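Local coordinates for protein hemolysin BL lytic component L1 (Bacillus cereus, PDB 7NMQ) that acts as the lytic component L1 of the Bacillus cereus enterotoxin haemolysin BL, an alpha-helical toxin that probably helps form pores in target-cell membranes, at residues D25-T30 and A291-T296; T30-P35 and N65-L70; P35-S40 and L57-S62; P75-T80 and T129-M134; G223-P228 and V280-N285. All coordinates share one frame; numbering follows the deposited sequence.

Contact 1: residues D25-T30 and A291-T296; sequences DLYAKT and AYLYQT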
# COMPACT_ATOMS: atom_id res chain seq x y z
N ASP A 25 0.29 -2.64 -5.70
CA ASP A 25 1.04 -3.44 -6.71
C ASP A 25 0.09 -4.44 -7.38
O ASP A 25 0.15 -4.59 -8.59
CB ASP A 25 2.21 -4.18 -6.08
CG ASP A 25 3.48 -3.36 -5.86
OD1 ASP A 25 3.57 -2.22 -6.38
OD2 ASP A 25 4.37 -3.89 -5.16
N LEU A 26 -0.72 -5.15 -6.59
CA LEU A 26 -1.67 -6.16 -7.12
C LEU A 26 -2.62 -5.49 -8.12
O LEU A 26 -2.75 -5.96 -9.26
CB LEU A 26 -2.48 -6.81 -6.00
CG LEU A 26 -1.79 -7.92 -5.21
CD1 LEU A 26 -2.76 -9.06 -4.97
CD2 LEU A 26 -0.56 -8.42 -5.91
N TYR A 27 -3.29 -4.43 -7.70
CA TYR A 27 -4.29 -3.76 -8.54
C TYR A 27 -3.59 -3.24 -9.79
O TYR A 27 -4.11 -3.43 -10.91
CB TYR A 27 -4.93 -2.58 -7.81
CG TYR A 27 -5.90 -2.95 -6.73
CD1 TYR A 27 -6.68 -4.09 -6.80
CD2 TYR A 27 -6.07 -2.12 -5.62
CE1 TYR A 27 -7.57 -4.42 -5.78
CE2 TYR A 27 -6.95 -2.45 -4.61
CZ TYR A 27 -7.72 -3.59 -4.69
OH TYR A 27 -8.59 -3.87 -3.67
N ALA A 28 -2.42 -2.62 -9.67
CA ALA A 28 -1.75 -2.05 -10.87
C ALA A 28 -1.41 -3.18 -11.84
O ALA A 28 -1.60 -3.05 -13.08
CB ALA A 28 -0.52 -1.30 -10.44
N LYS A 29 -0.88 -4.27 -11.33
CA LYS A 29 -0.44 -5.36 -12.22
C LYS A 29 -1.68 -5.96 -12.90
O LYS A 29 -1.60 -6.41 -14.07
CB LYS A 29 0.35 -6.37 -11.42
CG LYS A 29 1.75 -5.89 -11.08
CD LYS A 29 2.40 -6.68 -9.98
CE LYS A 29 3.76 -6.13 -9.60
NZ LYS A 29 4.80 -6.55 -10.58
N THR A 30 -2.78 -6.04 -12.20
CA THR A 30 -4.02 -6.61 -12.74
C THR A 30 -4.51 -5.70 -13.88
O THR A 30 -4.86 -6.20 -14.98
CB THR A 30 -5.07 -6.82 -11.66
OG1 THR A 30 -4.52 -7.63 -10.62
CG2 THR A 30 -6.27 -7.52 -12.26
N ALA A 291 -11.96 1.95 -8.61
CA ALA A 291 -12.41 2.60 -7.36
C ALA A 291 -11.51 2.17 -6.20
O ALA A 291 -11.06 3.04 -5.46
CB ALA A 291 -13.85 2.30 -7.05
N TYR A 292 -11.19 0.88 -6.10
CA TYR A 292 -10.30 0.38 -5.03
C TYR A 292 -8.93 1.07 -5.12
O TYR A 292 -8.30 1.35 -4.07
CB TYR A 292 -10.19 -1.14 -5.10
CG TYR A 292 -11.47 -1.88 -4.84
CD1 TYR A 292 -12.49 -1.36 -4.06
CD2 TYR A 292 -11.60 -3.18 -5.26
CE1 TYR A 292 -13.67 -2.06 -3.82
CE2 TYR A 292 -12.77 -3.89 -5.04
CZ TYR A 292 -13.81 -3.35 -4.29
OH TYR A 292 -14.96 -4.12 -4.13
N LEU A 293 -8.44 1.34 -6.33
CA LEU A 293 -7.13 2.02 -6.52
C LEU A 293 -7.17 3.40 -5.85
O LEU A 293 -6.23 3.69 -5.08
CB LEU A 293 -6.77 2.15 -8.00
CG LEU A 293 -6.08 0.95 -8.63
CD1 LEU A 293 -6.18 1.00 -10.15
CD2 LEU A 293 -4.61 0.93 -8.22
N TYR A 294 -8.15 4.25 -6.14
CA TYR A 294 -8.07 5.60 -5.55
C TYR A 294 -8.30 5.47 -4.03
O TYR A 294 -7.69 6.26 -3.27
CB TYR A 294 -8.94 6.63 -6.26
CG TYR A 294 -10.41 6.62 -5.95
CD1 TYR A 294 -10.90 7.09 -4.75
CD2 TYR A 294 -11.35 6.27 -6.92
CE1 TYR A 294 -12.26 7.10 -4.48
CE2 TYR A 294 -12.72 6.29 -6.66
CZ TYR A 294 -13.19 6.70 -5.43
OH TYR A 294 -14.53 6.73 -5.18
N GLN A 295 -9.09 4.51 -3.57
CA GLN A 295 -9.35 4.32 -2.13
C GLN A 295 -8.06 3.93 -1.42
O GLN A 295 -7.81 4.39 -0.28
CB GLN A 295 -10.41 3.26 -1.86
CG GLN A 295 -11.77 3.66 -2.41
CD GLN A 295 -12.69 2.45 -2.44
OE1 GLN A 295 -12.37 1.34 -1.98
NE2 GLN A 295 -13.86 2.68 -2.93
N THR A 296 -7.26 3.08 -2.05
CA THR A 296 -6.00 2.59 -1.47
C THR A 296 -4.98 3.73 -1.44
O THR A 296 -4.24 3.85 -0.43
CB THR A 296 -5.47 1.37 -2.23
OG1 THR A 296 -6.47 0.36 -2.23
CG2 THR A 296 -4.24 0.83 -1.54
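Tyr-27 carries a buried, mostly apolar helix-to-helix contact in the middle of the long bundle, where helix 10-33 runs roughly antiparallel to helix 275-325. The short axes approach to 10.1 Å with 147° between their directions. Tyr-27 CG lies anti to the carbonyl carbon (chi1 -73°), and the side chain reaches across so that ring atom CZ sits 3.5 Å from Tyr-292 CB. The two tyrosine rings are near parallel, with planes 29° apart, but slid so far past each other that they barely overlap, the centroids being 6.0 Å apart. Nearer the backbone, Leu-293 CD2 packs 3.5 Å from Tyr-27 CB. At the ring edge, in its plane, Thr-296 OG1 stands 3.7 Å from Tyr-27 CE2. That hydroxyl is already committed to its own helix, donating to Tyr-292 O at 2.8 Å, while Thr-296 N reaches the same carbonyl from its opposite face. Tyr-27 OH is hydrogen-bonded to Lys-188 NZ of helix 173-200, and the same lysine makes a cation-pi contact with Tyr-292. No hydrogen bond joins the two segments, which implies that ring and methyl packing holds them, with the polar end of Tyr-27 turned over to a third helix.

Contact 2: residues T30-P35 and N65-L70; sequences TMIKQP and NANYWL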
# COMPACT_ATOMS: atom_id res chain seq x y z
N THR A 30 -2.78 -6.04 -12.20
CA THR A 30 -4.02 -6.61 -12.74
C THR A 30 -4.51 -5.70 -13.88
O THR A 30 -4.86 -6.20 -14.98
CB THR A 30 -5.07 -6.82 -11.66
OG1 THR A 30 -4.52 -7.63 -10.62
CG2 THR A 30 -6.27 -7.52 -12.26
N MET A 31 -4.52 -4.39 -13.64
CA MET A 31 -4.98 -3.42 -14.66
C MET A 31 -4.13 -3.56 -15.92
O MET A 31 -4.70 -3.56 -17.00
CB MET A 31 -4.90 -1.99 -14.14
CG MET A 31 -5.97 -1.66 -13.14
SD MET A 31 -7.60 -2.33 -13.49
CE MET A 31 -8.03 -1.32 -14.90
N ILE A 32 -2.81 -3.63 -15.77
CA ILE A 32 -1.85 -3.69 -16.91
C ILE A 32 -2.16 -4.93 -17.75
O ILE A 32 -1.98 -4.89 -18.99
CB ILE A 32 -0.40 -3.61 -16.39
CG1 ILE A 32 -0.13 -2.18 -15.90
CG2 ILE A 32 0.60 -4.06 -17.46
CD1 ILE A 32 1.09 -2.04 -15.08
N LYS A 33 -2.58 -6.02 -17.15
CA LYS A 33 -2.78 -7.30 -17.87
C LYS A 33 -4.18 -7.38 -18.47
O LYS A 33 -4.38 -8.21 -19.32
CB LYS A 33 -2.47 -8.47 -16.93
CG LYS A 33 -1.00 -8.88 -16.91
CD LYS A 33 -0.72 -10.22 -16.30
CE LYS A 33 -0.68 -11.39 -17.27
NZ LYS A 33 -0.60 -12.68 -16.53
N GLN A 34 -5.12 -6.54 -18.08
CA GLN A 34 -6.48 -6.64 -18.61
C GLN A 34 -6.50 -5.97 -19.98
O GLN A 34 -6.17 -4.79 -20.12
CB GLN A 34 -7.46 -5.97 -17.67
CG GLN A 34 -8.86 -6.13 -18.21
CD GLN A 34 -9.91 -6.42 -17.18
OE1 GLN A 34 -9.74 -7.16 -16.23
NE2 GLN A 34 -11.02 -5.74 -17.35
N PRO A 35 -6.87 -6.69 -21.06
CA PRO A 35 -6.87 -6.06 -22.38
C PRO A 35 -8.07 -5.14 -22.60
O PRO A 35 -9.01 -5.16 -21.82
CB PRO A 35 -6.95 -7.24 -23.32
CG PRO A 35 -7.72 -8.25 -22.55
CD PRO A 35 -7.22 -8.11 -21.12
N ASN A 65 -1.93 4.92 -15.65
CA ASN A 65 -1.94 5.23 -14.20
C ASN A 65 -1.29 4.09 -13.43
O ASN A 65 -0.61 4.32 -12.39
CB ASN A 65 -3.36 5.48 -13.71
CG ASN A 65 -3.92 6.80 -14.15
OD1 ASN A 65 -3.19 7.69 -14.57
ND2 ASN A 65 -5.23 6.89 -14.09
N ALA A 66 -1.51 2.85 -13.86
CA ALA A 66 -0.94 1.68 -13.16
C ALA A 66 0.57 1.76 -13.28
O ALA A 66 1.30 1.47 -12.30
CB ALA A 66 -1.51 0.42 -13.72
N ASN A 67 1.08 2.07 -14.46
CA ASN A 67 2.55 2.17 -14.64
C ASN A 67 3.10 3.37 -13.87
O ASN A 67 4.22 3.28 -13.38
CB ASN A 67 2.92 2.21 -16.12
CG ASN A 67 2.91 0.83 -16.73
OD1 ASN A 67 3.68 -0.03 -16.31
ND2 ASN A 67 1.96 0.58 -17.61
N TYR A 68 2.33 4.44 -13.69
CA TYR A 68 2.78 5.60 -12.90
C TYR A 68 2.94 5.13 -11.46
O TYR A 68 3.93 5.51 -10.81
CB TYR A 68 1.77 6.74 -12.91
CG TYR A 68 2.27 7.97 -12.21
CD1 TYR A 68 3.05 8.89 -12.87
CD2 TYR A 68 1.96 8.20 -10.87
CE1 TYR A 68 3.51 10.03 -12.22
CE2 TYR A 68 2.38 9.35 -10.22
CZ TYR A 68 3.17 10.26 -10.89
OH TYR A 68 3.61 11.39 -10.28
N TRP A 69 1.99 4.37 -10.93
CA TRP A 69 2.14 3.79 -9.56
C TRP A 69 3.47 3.06 -9.52
O TRP A 69 4.29 3.29 -8.60
CB TRP A 69 0.98 2.88 -9.15
CG TRP A 69 1.37 2.00 -8.01
CD1 TRP A 69 1.72 0.68 -8.05
CD2 TRP A 69 1.65 2.45 -6.67
NE1 TRP A 69 2.14 0.26 -6.81
CE2 TRP A 69 2.13 1.33 -5.95
CE3 TRP A 69 1.53 3.68 -6.03
CZ2 TRP A 69 2.45 1.39 -4.59
CZ3 TRP A 69 1.87 3.74 -4.70
CH2 TRP A 69 2.31 2.62 -4.00
N LEU A 70 3.68 2.11 -10.42
CA LEU A 70 4.82 1.18 -10.30
C LEU A 70 6.14 1.93 -10.49
O LEU A 70 7.12 1.57 -9.80
CB LEU A 70 4.71 0.04 -11.31
CG LEU A 70 3.54 -0.93 -11.14
CD1 LEU A 70 3.36 -1.79 -12.41
CD2 LEU A 70 3.71 -1.80 -9.90
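Ile-32 carries this contact, pressing on Ala-66, Asn-67 and Leu-70, while the chain on either side of it takes a much smaller part or none. Its CG1 lies 3.7 Å from Ala-66 CB, over the small side chain where the backbones come nearest, with 6.6 Å between Ile-32 CA and Ala-66 CA. With CD1 anti to CA (chi2 166°), the side chain extends toward Leu-70, and the two meet tip to tip, Ile-32 CD1 to Leu-70 CD1 at 3.5 Å. Helix 10-33 is here packing on the following helix 45-103, two neighbours in the helical bundle of this ClyA/HblB-like toxin component. On the buried flank Met-31 adds CB, a looser 4.2 Å from Ala-66 CB, before its chain bends away toward Leu-290 and Leu-293 of helix 275-325. The other flank is partly exposed and more polar: the amide of Asn-67 crosses the end of Ile-32, with OD1 3.5 Å from Ile-32 CD1, and its ND2 makes a weak bond back to Arg-63 O. Past Ile-32 the first helix runs out; Gln-34 leaves helical geometry, and the exposed Lys-33 and Pro-35 project clear of residues 65-70.

Contact 3: residues P35-S40 and L57-S62; sequences PNVNLS and LNQELS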
# COMPACT_ATOMS: atom_id res chain seq x y z
N PRO A 35 -6.87 -6.69 -21.06
CA PRO A 35 -6.87 -6.06 -22.38
C PRO A 35 -8.07 -5.14 -22.60
O PRO A 35 -9.01 -5.16 -21.82
CB PRO A 35 -6.95 -7.24 -23.32
CG PRO A 35 -7.72 -8.25 -22.55
CD PRO A 35 -7.22 -8.11 -21.12
N ASN A 36 -7.95 -4.32 -23.64
CA ASN A 36 -9.11 -3.52 -24.13
C ASN A 36 -10.30 -4.44 -24.31
O ASN A 36 -10.16 -5.57 -24.86
CB ASN A 36 -8.77 -2.73 -25.39
CG ASN A 36 -7.97 -1.47 -25.16
OD1 ASN A 36 -7.48 -1.22 -24.05
ND2 ASN A 36 -7.83 -0.66 -26.20
N VAL A 37 -11.46 -3.99 -23.90
CA VAL A 37 -12.66 -4.87 -23.95
C VAL A 37 -12.98 -5.20 -25.41
O VAL A 37 -13.02 -4.32 -26.27
CB VAL A 37 -13.86 -4.24 -23.24
CG1 VAL A 37 -14.37 -2.96 -23.89
CG2 VAL A 37 -15.01 -5.21 -23.10
N ASN A 38 -13.26 -6.47 -25.64
CA ASN A 38 -13.64 -6.96 -26.98
C ASN A 38 -15.16 -6.98 -27.11
O ASN A 38 -15.82 -7.87 -26.58
CB ASN A 38 -13.03 -8.33 -27.23
CG ASN A 38 -13.35 -8.86 -28.63
OD1 ASN A 38 -14.04 -8.24 -29.43
ND2 ASN A 38 -12.84 -10.04 -28.90
N LEU A 39 -15.69 -6.02 -27.84
CA LEU A 39 -17.11 -6.04 -28.29
C LEU A 39 -17.19 -5.95 -29.81
O LEU A 39 -18.17 -5.41 -30.35
CB LEU A 39 -17.87 -4.91 -27.61
CG LEU A 39 -18.22 -5.25 -26.16
CD1 LEU A 39 -18.64 -4.00 -25.42
CD2 LEU A 39 -19.30 -6.33 -26.08
N SER A 40 -16.19 -6.46 -30.50
CA SER A 40 -16.17 -6.43 -31.97
C SER A 40 -17.27 -7.36 -32.50
O SER A 40 -17.50 -8.42 -31.93
CB SER A 40 -14.84 -6.79 -32.50
OG SER A 40 -14.57 -8.15 -32.24
N LEU A 57 -10.30 4.28 -24.54
CA LEU A 57 -9.42 5.39 -24.10
C LEU A 57 -9.28 5.34 -22.57
O LEU A 57 -8.17 5.56 -22.06
CB LEU A 57 -10.01 6.73 -24.52
CG LEU A 57 -10.07 6.95 -26.02
CD1 LEU A 57 -10.69 8.32 -26.33
CD2 LEU A 57 -8.75 6.79 -26.69
N ASN A 58 -10.35 5.07 -21.86
CA ASN A 58 -10.29 4.98 -20.39
C ASN A 58 -9.37 3.83 -19.99
O ASN A 58 -8.60 3.97 -19.01
CB ASN A 58 -11.63 4.72 -19.75
CG ASN A 58 -12.65 5.81 -19.99
OD1 ASN A 58 -12.36 7.00 -20.23
ND2 ASN A 58 -13.87 5.41 -19.84
N GLN A 59 -9.39 2.71 -20.70
CA GLN A 59 -8.60 1.53 -20.32
C GLN A 59 -7.13 1.85 -20.59
O GLN A 59 -6.27 1.46 -19.80
CB GLN A 59 -9.05 0.26 -21.06
CG GLN A 59 -10.43 -0.18 -20.66
CD GLN A 59 -10.85 -1.48 -21.29
OE1 GLN A 59 -11.23 -1.53 -22.46
NE2 GLN A 59 -10.73 -2.53 -20.54
N GLU A 60 -6.82 2.53 -21.69
CA GLU A 60 -5.42 2.91 -21.97
C GLU A 60 -4.93 3.84 -20.85
O GLU A 60 -3.79 3.69 -20.39
CB GLU A 60 -5.32 3.55 -23.35
CG GLU A 60 -5.54 2.54 -24.47
CD GLU A 60 -6.23 3.07 -25.70
OE1 GLU A 60 -6.15 4.28 -25.99
OE2 GLU A 60 -6.86 2.23 -26.35
N LEU A 61 -5.76 4.77 -20.38
CA LEU A 61 -5.30 5.65 -19.29
C LEU A 61 -5.20 4.87 -17.97
O LEU A 61 -4.29 5.15 -17.19
CB LEU A 61 -6.27 6.82 -19.14
CG LEU A 61 -5.82 7.90 -18.17
CD1 LEU A 61 -4.47 8.48 -18.55
CD2 LEU A 61 -6.88 8.98 -18.16
N SER A 62 -6.03 3.86 -17.75
CA SER A 62 -5.93 3.04 -16.53
C SER A 62 -4.52 2.43 -16.53
O SER A 62 -3.91 2.29 -15.45
CB SER A 62 -6.96 1.95 -16.46
OG SER A 62 -8.28 2.46 -16.52
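Val-37 N donates to Gln-59 OE1 at 2.9 Å, a fairly straight bond with an N-H...O angle of 159° that arrives in the amide plane on a lone pair of the oxygen. The Gln-59 chain runs extended beyond CG (chi2 -176°), carrying CD out from the helix to the loop. The same oxygen also lies 3.4 Å from Asn-36 CA and 3.7 Å from Val-37 CG1. Beside it, Asn-36 and Gln-59 slide past each other in opposite directions, and in the conformer of Glu-60 described, one of two modelled, Asn-36 ND2 donates to Glu-60 OE2 at 3.1 Å. This second bond uses the anti lone pair of the carboxylate oxygen, and amide and carboxylate are nearly coplanar. Asn-36 OD1 turns to Arg-63 instead, a charged partner further along the helix. Thus two successive residues of the loop are held by two successive residues of helix 45-103. The loop follows helix 10-33 and leads into that same helix, with Val-37 touching Leu-52 and Ile-55 of helix 45-103 and Ala-279 of helix 275-325.

Contact 4: residues P75-T80 and T129-M134; sequences PQIQKT and TDVIKM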
# COMPACT_ATOMS: atom_id res chain seq x y z
N PRO A 75 8.22 4.46 -5.94
CA PRO A 75 9.57 4.77 -5.48
C PRO A 75 9.62 5.96 -4.52
O PRO A 75 10.51 5.97 -3.69
CB PRO A 75 10.36 5.11 -6.75
CG PRO A 75 9.60 4.40 -7.84
CD PRO A 75 8.16 4.31 -7.41
N GLN A 76 8.71 6.91 -4.63
CA GLN A 76 8.69 8.03 -3.67
C GLN A 76 8.25 7.56 -2.28
O GLN A 76 8.81 8.06 -1.25
CB GLN A 76 7.79 9.17 -4.11
CG GLN A 76 8.29 9.88 -5.35
CD GLN A 76 7.72 11.28 -5.40
OE1 GLN A 76 7.15 11.82 -4.43
NE2 GLN A 76 7.89 11.91 -6.53
N ILE A 77 7.30 6.64 -2.20
CA ILE A 77 6.94 6.03 -0.91
C ILE A 77 8.11 5.21 -0.40
O ILE A 77 8.40 5.25 0.83
CB ILE A 77 5.65 5.20 -1.00
CG1 ILE A 77 4.47 6.06 -1.43
CG2 ILE A 77 5.35 4.53 0.32
CD1 ILE A 77 3.19 5.32 -1.54
N GLN A 78 8.75 4.44 -1.26
CA GLN A 78 9.92 3.63 -0.84
C GLN A 78 11.03 4.55 -0.29
O GLN A 78 11.73 4.11 0.66
CB GLN A 78 10.44 2.82 -2.02
CG GLN A 78 9.46 1.73 -2.38
CD GLN A 78 9.80 1.04 -3.67
OE1 GLN A 78 10.37 1.64 -4.56
NE2 GLN A 78 9.37 -0.21 -3.80
N LYS A 79 11.23 5.74 -0.85
CA LYS A 79 12.27 6.68 -0.35
C LYS A 79 11.89 7.08 1.08
O LYS A 79 12.82 7.36 1.87
CB LYS A 79 12.42 7.89 -1.26
CG LYS A 79 13.42 8.95 -0.84
CD LYS A 79 14.81 8.49 -0.84
CE LYS A 79 15.79 9.64 -0.90
NZ LYS A 79 15.54 10.66 0.15
N THR A 80 10.62 7.20 1.42
CA THR A 80 10.17 7.55 2.79
C THR A 80 10.75 6.48 3.73
O THR A 80 11.20 6.76 4.83
CB THR A 80 8.64 7.64 2.84
OG1 THR A 80 8.23 8.57 1.83
CG2 THR A 80 8.15 8.03 4.21
N THR A 129 5.93 15.48 3.20
CA THR A 129 4.97 16.47 2.67
C THR A 129 4.97 16.43 1.14
O THR A 129 3.88 16.44 0.53
CB THR A 129 5.28 17.88 3.15
OG1 THR A 129 5.01 17.81 4.55
CG2 THR A 129 4.46 18.93 2.44
N ASP A 130 6.15 16.35 0.54
CA ASP A 130 6.28 16.32 -0.94
C ASP A 130 5.67 15.03 -1.51
O ASP A 130 5.03 15.06 -2.57
CB ASP A 130 7.73 16.46 -1.39
CG ASP A 130 8.32 17.82 -1.02
OD1 ASP A 130 7.51 18.76 -0.72
OD2 ASP A 130 9.55 17.93 -1.04
N VAL A 131 5.88 13.93 -0.83
CA VAL A 131 5.36 12.63 -1.29
C VAL A 131 3.85 12.68 -1.16
O VAL A 131 3.15 12.23 -2.08
CB VAL A 131 5.96 11.47 -0.51
CG1 VAL A 131 5.31 10.15 -0.90
CG2 VAL A 131 7.46 11.40 -0.70
N ILE A 132 3.33 13.19 -0.08
CA ILE A 132 1.87 13.31 0.06
C ILE A 132 1.32 14.18 -1.08
O ILE A 132 0.23 13.82 -1.59
CB ILE A 132 1.50 13.81 1.46
CG1 ILE A 132 1.92 12.81 2.55
CG2 ILE A 132 0.03 14.20 1.49
CD1 ILE A 132 1.82 13.34 3.95
N LYS A 133 1.98 15.28 -1.46
CA LYS A 133 1.43 16.14 -2.55
C LYS A 133 1.39 15.32 -3.85
O LYS A 133 0.36 15.41 -4.59
CB LYS A 133 2.25 17.43 -2.70
CG LYS A 133 1.83 18.36 -3.85
CD LYS A 133 0.34 18.50 -4.14
CE LYS A 133 -0.03 19.59 -5.13
NZ LYS A 133 0.87 19.64 -6.31
N MET A 134 2.48 14.61 -4.16
CA MET A 134 2.55 13.72 -5.36
C MET A 134 1.40 12.72 -5.31
O MET A 134 0.70 12.53 -6.34
CB MET A 134 3.93 13.08 -5.45
CG MET A 134 4.15 12.11 -6.55
SD MET A 134 3.35 10.49 -6.33
CE MET A 134 4.26 9.91 -4.91
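Residues 75-80 and 129-134 lie on helices that run almost antiparallel, their short axes 9.9 Å apart at closest approach and 158° between directions, with Gln-76 and Val-131 nearest at 6.2 Å between CA atoms. Val-131 fits against the first helix with both methyls. Its CG2, anti to the carbonyl carbon, comes 3.6 Å from the backbone Gln-76 O and 3.9 Å from Thr-80 OG1, the threonine and valine side chains crossing at a slant. The other methyl, CG1, is anti to the backbone N (chi1 174°) and meets Ile-77 CG1 at a looser 4.2 Å. Helix 45-103 and helix 107-154 are consecutive in the chain and pair as a long antiparallel hairpin within the toxin's helical bundle. Leu-304 of helix 275-325 closes over Thr-80 and Val-131, so this flank is buried. On the more exposed flank, Gln-76 and Met-134 reach toward each other tip to tip. The methionine bends at chi2 and chi3, and its methyl CE ends 3.5 Å from Gln-76 OE1 and 3.7 Å from Gln-76 CB. The amide therefore meets carbon here rather than a polar partner across the contact, and no hydrogen bond links the two segments. The exposed Lys-79 leads away from residues 129-134 to a salt bridge with Glu-127, two residues before Thr-129 on that helix.

Contact 5: residues G223-P228 and V280-N285; sequences GGTATP and VLSLTN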
# COMPACT_ATOMS: atom_id res chain seq x y z
N GLY A 223 -11.43 -14.83 -20.65
CA GLY A 223 -12.48 -14.02 -21.29
C GLY A 223 -12.27 -12.50 -21.17
O GLY A 223 -13.25 -11.76 -21.04
N GLY A 224 -11.03 -12.03 -21.26
CA GLY A 224 -10.70 -10.59 -21.19
C GLY A 224 -10.76 -10.04 -19.78
O GLY A 224 -10.49 -8.82 -19.60
N THR A 225 -10.88 -10.88 -18.76
CA THR A 225 -10.87 -10.42 -17.35
C THR A 225 -9.58 -10.91 -16.68
O THR A 225 -9.31 -12.11 -16.66
CB THR A 225 -12.08 -10.93 -16.58
OG1 THR A 225 -13.29 -10.44 -17.15
CG2 THR A 225 -12.06 -10.47 -15.15
N ALA A 226 -8.80 -10.00 -16.12
CA ALA A 226 -7.59 -10.33 -15.33
C ALA A 226 -7.96 -10.39 -13.85
O ALA A 226 -8.61 -9.46 -13.32
CB ALA A 226 -6.51 -9.32 -15.61
N THR A 227 -7.49 -11.43 -13.19
CA THR A 227 -7.85 -11.73 -11.77
C THR A 227 -6.60 -12.26 -11.09
O THR A 227 -6.00 -13.21 -11.61
CB THR A 227 -8.99 -12.77 -11.77
OG1 THR A 227 -10.12 -12.23 -12.46
CG2 THR A 227 -9.46 -13.19 -10.40
N PRO A 228 -6.17 -11.69 -9.95
CA PRO A 228 -5.06 -12.27 -9.21
C PRO A 228 -5.46 -13.49 -8.39
O PRO A 228 -6.60 -13.63 -7.99
CB PRO A 228 -4.58 -11.21 -8.24
CG PRO A 228 -5.61 -10.17 -8.27
CD PRO A 228 -6.64 -10.45 -9.34
N VAL A 280 -19.35 -7.64 -20.00
CA VAL A 280 -19.96 -7.19 -18.72
C VAL A 280 -19.03 -7.57 -17.58
O VAL A 280 -18.79 -6.76 -16.66
CB VAL A 280 -21.35 -7.80 -18.54
CG1 VAL A 280 -21.87 -7.54 -17.14
CG2 VAL A 280 -22.26 -7.28 -19.62
N LEU A 281 -18.53 -8.79 -17.60
CA LEU A 281 -17.64 -9.26 -16.53
C LEU A 281 -16.40 -8.40 -16.49
O LEU A 281 -15.96 -7.97 -15.39
CB LEU A 281 -17.29 -10.73 -16.78
CG LEU A 281 -18.41 -11.68 -16.42
CD1 LEU A 281 -18.17 -13.05 -16.97
CD2 LEU A 281 -18.67 -11.76 -14.96
N SER A 282 -15.74 -8.22 -17.62
CA SER A 282 -14.42 -7.56 -17.60
C SER A 282 -14.61 -6.08 -17.23
O SER A 282 -13.78 -5.57 -16.47
CB SER A 282 -13.69 -7.75 -18.90
OG SER A 282 -14.33 -7.12 -19.96
N LEU A 283 -15.61 -5.43 -17.78
CA LEU A 283 -15.82 -4.01 -17.47
C LEU A 283 -16.21 -3.84 -16.02
O LEU A 283 -15.75 -2.84 -15.40
CB LEU A 283 -16.89 -3.42 -18.38
CG LEU A 283 -16.47 -3.41 -19.85
CD1 LEU A 283 -17.65 -2.93 -20.64
CD2 LEU A 283 -15.25 -2.53 -20.10
N THR A 284 -17.02 -4.72 -15.48
CA THR A 284 -17.47 -4.58 -14.08
C THR A 284 -16.27 -4.81 -13.15
O THR A 284 -16.07 -4.10 -12.18
CB THR A 284 -18.63 -5.51 -13.76
OG1 THR A 284 -19.69 -5.24 -14.68
CG2 THR A 284 -19.13 -5.29 -12.35
N ASN A 285 -15.47 -5.81 -13.45
CA ASN A 285 -14.23 -6.12 -12.71
C ASN A 285 -13.34 -4.88 -12.70
O ASN A 285 -12.85 -4.51 -11.62
CB ASN A 285 -13.54 -7.32 -13.35
CG ASN A 285 -12.28 -7.74 -12.64
OD1 ASN A 285 -12.37 -8.17 -11.51
ND2 ASN A 285 -11.16 -7.71 -13.35
O HOH W 1 -14.24 -9.02 -22.14
O HOH W 2 -9.66 -8.60 -10.45
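Gly-223 O probably accepts from a water that also hydrogen-bonds Ser-282 OG at 2.9 Å, bridging the turn to the helix. Gly-224, like Gly-223 at positive phi, brings its carbonyl O to 3.4 Å from Ser-282 CB. Thr-225 then points at the helix and meets it with both branches: OG1 sits against the backbone, 3.1 Å from Ser-282 CA, while CG2, anti to the backbone N, lies 3.4 Å from Asn-285 ND2. In the Asn-285 conformer described, one of two modelled, Ala-226 O takes the direct hydrogen bond from Asn-285 ND2 at 3.1 Å, bent to 143° at the hydrogen and tilted from both the carbonyl and amide planes. A second water donates both to this carbonyl and to Asn-285 OD1. Gln-34 completes the grip, its OE1 accepting from Ala-226 N and Asn-285 ND2. Thr-227 pairs through its backbone with Val-220. Residues 225-228 thus belong to the hairpin of strands 217-222 and 225-230, which overlaps the ends of two predicted membrane-spanning stretches, consistent with the beta-tongue of ClyA-like toxins, folded here against helix 275-325.

Contacts 1 and 5 are buried, while contacts 2, 3 and 4 are partly open. Contact 1 lies nearest the centre of the chain and contact 3 farthest from it. Contacts 1, 2 and 4 join helices by mainly apolar packing without a hydrogen bond across, with an amide against carbon in contacts 2 and 4; contacts 3 and 5, where a loop or hairpin meets a helix, rely on amide side chains, and contact 5 adds waters. Helix 45-103 serves contacts 2, 3 and 4, helix 10-33 serves contacts 1 and 2, and helix 275-325 serves contacts 1 and 5. Gln-34 probably hydrogen-bonds from contact 2 into contact 5, and Asp-25 probably ties contact 1 to Trp-69 of contact 2.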